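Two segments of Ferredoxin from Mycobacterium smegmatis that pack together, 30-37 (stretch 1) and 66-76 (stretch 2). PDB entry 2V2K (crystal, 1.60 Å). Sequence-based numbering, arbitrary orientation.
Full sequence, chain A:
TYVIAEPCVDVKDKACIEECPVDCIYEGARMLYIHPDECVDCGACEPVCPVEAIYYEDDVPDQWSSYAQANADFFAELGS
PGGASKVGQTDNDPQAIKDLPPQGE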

# COMPACT_ATOMS: atom_id res chain seq x y z
N ARG A 30 -3.24 -6.35 -7.06
CA ARG A 30 -3.25 -5.12 -7.85
C ARG A 30 -2.23 -4.05 -7.45
O ARG A 30 -1.82 -3.25 -8.29
CB ARG A 30 -4.64 -4.45 -7.79
CG ARG A 30 -5.79 -5.29 -8.27
CD ARG A 30 -5.65 -5.73 -9.73
NE ARG A 30 -5.64 -4.64 -10.71
CZ ARG A 30 -6.72 -3.99 -11.17
NH1 ARG A 30 -7.94 -4.28 -10.72
NH2 ARG A 30 -6.58 -3.04 -12.09
N MET A 31 -1.88 -4.01 -6.17
CA MET A 31 -0.96 -2.98 -5.64
C MET A 31 -0.37 -3.45 -4.30
O MET A 31 -0.70 -4.54 -3.83
CB MET A 31 -1.67 -1.61 -5.48
CG MET A 31 -2.86 -1.61 -4.54
SD MET A 31 -3.77 -0.05 -4.50
CE MET A 31 -2.67 1.04 -3.61
N LEU A 32 0.54 -2.65 -3.75
CA LEU A 32 0.99 -2.80 -2.36
C LEU A 32 0.20 -1.85 -1.44
O LEU A 32 -0.39 -0.88 -1.90
CB LEU A 32 2.49 -2.55 -2.22
CG LEU A 32 3.29 -3.83 -2.46
CD1 LEU A 32 3.15 -4.23 -3.93
CD2 LEU A 32 4.76 -3.66 -2.06
N TYR A 33 0.18 -2.19 -0.15
CA TYR A 33 -0.63 -1.53 0.89
C TYR A 33 0.19 -1.35 2.16
O TYR A 33 0.87 -2.30 2.61
CB TYR A 33 -1.88 -2.37 1.20
CG TYR A 33 -2.78 -2.71 0.01
CD1 TYR A 33 -2.51 -3.81 -0.82
CD2 TYR A 33 -3.89 -1.94 -0.27
CE1 TYR A 33 -3.36 -4.12 -1.91
CE2 TYR A 33 -4.74 -2.24 -1.35
CZ TYR A 33 -4.46 -3.33 -2.15
OH TYR A 33 -5.32 -3.59 -3.21
N ILE A 34 0.17 -0.15 2.73
CA ILE A 34 0.86 0.15 4.01
C ILE A 34 -0.09 -0.12 5.16
O ILE A 34 -1.22 0.43 5.18
CB ILE A 34 1.37 1.61 4.06
CG1 ILE A 34 2.50 1.79 3.04
CG2 ILE A 34 1.77 2.00 5.51
CD1 ILE A 34 3.02 3.21 2.83
N HIS A 35 0.33 -0.95 6.11
CA HIS A 35 -0.52 -1.25 7.27
C HIS A 35 -0.54 -0.06 8.21
O HIS A 35 0.49 0.26 8.79
CB HIS A 35 -0.00 -2.48 8.01
CG HIS A 35 -1.02 -3.10 8.90
ND1 HIS A 35 -1.83 -2.36 9.72
CD2 HIS A 35 -1.37 -4.40 9.09
CE1 HIS A 35 -2.66 -3.17 10.37
NE2 HIS A 35 -2.41 -4.40 9.99
N PRO A 36 -1.71 0.59 8.37
CA PRO A 36 -1.81 1.82 9.15
C PRO A 36 -1.59 1.68 10.67
O PRO A 36 -1.36 2.69 11.35
CB PRO A 36 -3.24 2.30 8.89
CG PRO A 36 -3.98 1.13 8.56
CD PRO A 36 -3.04 0.20 7.84
N ASP A 37 -1.70 0.46 11.19
CA ASP A 37 -1.45 0.18 12.61
C ASP A 37 -0.03 -0.34 12.88
O ASP A 37 0.33 -0.58 14.03
CB ASP A 37 -2.48 -0.81 13.14
CG ASP A 37 -3.91 -0.38 12.85
OD1 ASP A 37 -4.26 0.78 13.17
OD2 ASP A 37 -4.69 -1.20 12.32
N SER A 66 -9.73 8.22 -1.33
CA SER A 66 -10.31 6.98 -0.84
C SER A 66 -9.25 5.89 -0.59
O SER A 66 -9.54 4.88 0.05
CB SER A 66 -11.37 6.46 -1.81
OG SER A 66 -10.73 5.94 -2.97
N TYR A 67 -8.02 6.11 -1.07
CA TYR A 67 -6.94 5.12 -0.91
C TYR A 67 -6.47 4.88 0.52
O TYR A 67 -6.07 3.77 0.84
CB TYR A 67 -5.76 5.40 -1.87
CG TYR A 67 -6.03 4.89 -3.27
CD1 TYR A 67 -5.63 3.61 -3.67
CD2 TYR A 67 -6.72 5.68 -4.19
CE1 TYR A 67 -5.90 3.14 -4.95
CE2 TYR A 67 -7.00 5.22 -5.46
CZ TYR A 67 -6.59 3.95 -5.85
OH TYR A 67 -6.88 3.49 -7.13
N ALA A 68 -6.53 5.88 1.40
CA ALA A 68 -6.24 5.65 2.82
C ALA A 68 -7.12 4.57 3.46
O ALA A 68 -6.61 3.67 4.10
CB ALA A 68 -6.34 6.96 3.61
N GLN A 69 -8.44 4.67 3.30
CA GLN A 69 -9.31 3.58 3.73
C GLN A 69 -9.02 2.24 3.04
O GLN A 69 -9.18 1.18 3.66
CB GLN A 69 -10.78 3.94 3.49
CG GLN A 69 -11.74 2.97 4.16
CD GLN A 69 -11.63 2.99 5.68
OE1 GLN A 69 -11.46 1.95 6.33
NE2 GLN A 69 -11.70 4.19 6.27
N ALA A 70 -8.61 2.29 1.78
CA ALA A 70 -8.32 1.08 1.02
C ALA A 70 -7.13 0.33 1.61
O ALA A 70 -7.12 -0.90 1.67
CB ALA A 70 -8.06 1.42 -0.44
N ASN A 71 -6.12 1.08 2.05
CA ASN A 71 -4.95 0.49 2.68
C ASN A 71 -5.29 -0.24 3.98
O ASN A 71 -4.75 -1.31 4.26
CB ASN A 71 -3.89 1.57 2.95
CG ASN A 71 -3.07 1.90 1.71
OD1 ASN A 71 -1.84 1.85 1.74
ND2 ASN A 71 -3.76 2.23 0.62
N ALA A 72 -6.19 0.35 4.76
CA ALA A 72 -6.67 -0.28 5.98
C ALA A 72 -7.52 -1.50 5.67
O ALA A 72 -7.37 -2.56 6.29
CB ALA A 72 -7.45 0.72 6.82
N ASP A 73 -8.43 -1.36 4.71
CA ASP A 73 -9.36 -2.46 4.34
C ASP A 73 -8.65 -3.74 3.84
O ASP A 73 -9.19 -4.86 3.97
CB ASP A 73 -10.37 -1.99 3.26
CG ASP A 73 -11.46 -1.04 3.80
OD1 ASP A 73 -11.64 -0.93 5.03
OD2 ASP A 73 -12.17 -0.41 2.96
N PHE A 74 -7.46 -3.58 3.26
CA PHE A 74 -6.65 -4.74 2.84
C PHE A 74 -6.42 -5.77 3.96
O PHE A 74 -6.30 -6.97 3.69
CB PHE A 74 -5.30 -4.31 2.27
CG PHE A 74 -4.48 -5.45 1.72
CD1 PHE A 74 -4.73 -5.98 0.46
CD2 PHE A 74 -3.42 -5.96 2.46
CE1 PHE A 74 -3.96 -7.00 -0.06
CE2 PHE A 74 -2.64 -7.00 1.95
CZ PHE A 74 -2.91 -7.52 0.71
N PHE A 75 -6.36 -5.28 5.20
CA PHE A 75 -6.01 -6.12 6.36
C PHE A 75 -7.23 -6.65 7.14
O PHE A 75 -7.09 -7.17 8.25
CB PHE A 75 -5.03 -5.32 7.25
CG PHE A 75 -3.81 -4.91 6.53
CD1 PHE A 75 -2.77 -5.80 6.36
CD2 PHE A 75 -3.70 -3.65 5.94
CE1 PHE A 75 -1.65 -5.47 5.67
CE2 PHE A 75 -2.56 -3.30 5.24
CZ PHE A 75 -1.52 -4.21 5.11
N ALA A 76 -8.43 -6.53 6.56
CA ALA A 76 -9.65 -7.04 7.21
C ALA A 76 -9.51 -8.49 7.71
O ALA A 76 -9.93 -8.79 8.83
CB ALA A 76 -10.85 -6.91 6.26

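Two aromatic stacks join the two stretches in this ferredoxin: Tyr33 with Phe74, and His35 with the next residue, Phe75. The one hydrogen bond between the stretches runs from a strand amide to an asparagine side chain. The contact illustrates a general principle: a helix uses most of its backbone polar groups internally, so a strand packed against it commonly meets side chains, and a polar side chain can offer the strand's backbone a partner.

The backbone geometry sets the terms. The strand, residues 32-34, crosses the helix of residues 67-73 at close to a right angle, 93° between their N-to-C directions, with the axes 7.3 Å apart at closest approach. Tyr33 sits nearest Asn71, CA to CA 5.1 Å, and beyond the strand the chain continues to Pro36, whose CA lies 6.2 Å from the CA of Ala72. In the strand, CA-to-CB of Tyr33 points toward the helical stretch, while that of Leu32 points away and leaves its side chain out of the contact.

Tyr33 is the most extensively covered residue. Its ring forms an offset stack with that of Phe74, the centroids 4.2 Å apart and the planes only 12° from parallel. The closest atoms, Tyr33 CE1 and Phe74 CD1, approach to 3.3 Å, and Phe74 CB lies over the tyrosine face as a CH-pi contact, 4.0 Å from the ring centroid. Offset brings polarized C-H groups over the neighbouring pi cloud and relieves repulsion between ring centres. The tyrosine hydroxyl finds its hydrogen bonding elsewhere in the structure.

The second stack pairs His35 with Phe75, face to face, with centroids 4.0 Å apart and planes inclined by 29°; His35 CD2 comes within 3.4 Å of Phe75 CD1. The imidazole is also held from its own stretch, where the backbone N of Asp37 donates to His35 ND1 at 3.2 Å. His35 CB adds a CH-pi contact over the phenylalanine face. Around the same phenyl ring, Tyr33 CB lies 4.2 Å from Phe75 CE2, and Pro36 CD lies 4.3 Å from Phe75 CD2.

From the helix, Asn71 provides the polar link. Ile34 N donates to Asn71 OD1 at 3.0 Å with an N-H...O angle of 161°, a nearly linear bond that satisfies a buried strand amide. The other end of the same carboxamide, Asn71 ND2, donates to Tyr67 O at 2.8 Å, one turn back along the helix. Using both of its polar atoms, the side chain is thus tied to its own helix while it reaches the strand.

Apolar contacts extend the packing. Met31 SD approaches Tyr67 CE1 at 3.9 Å, meeting the ring at its edge, where the C-H groups are, rather than over its pi face. Pro36 CG rests 3.9 Å from Ala72 CB, a small methyl against a rigid ring. Together the two stretches bury 522 Å², counting both sides.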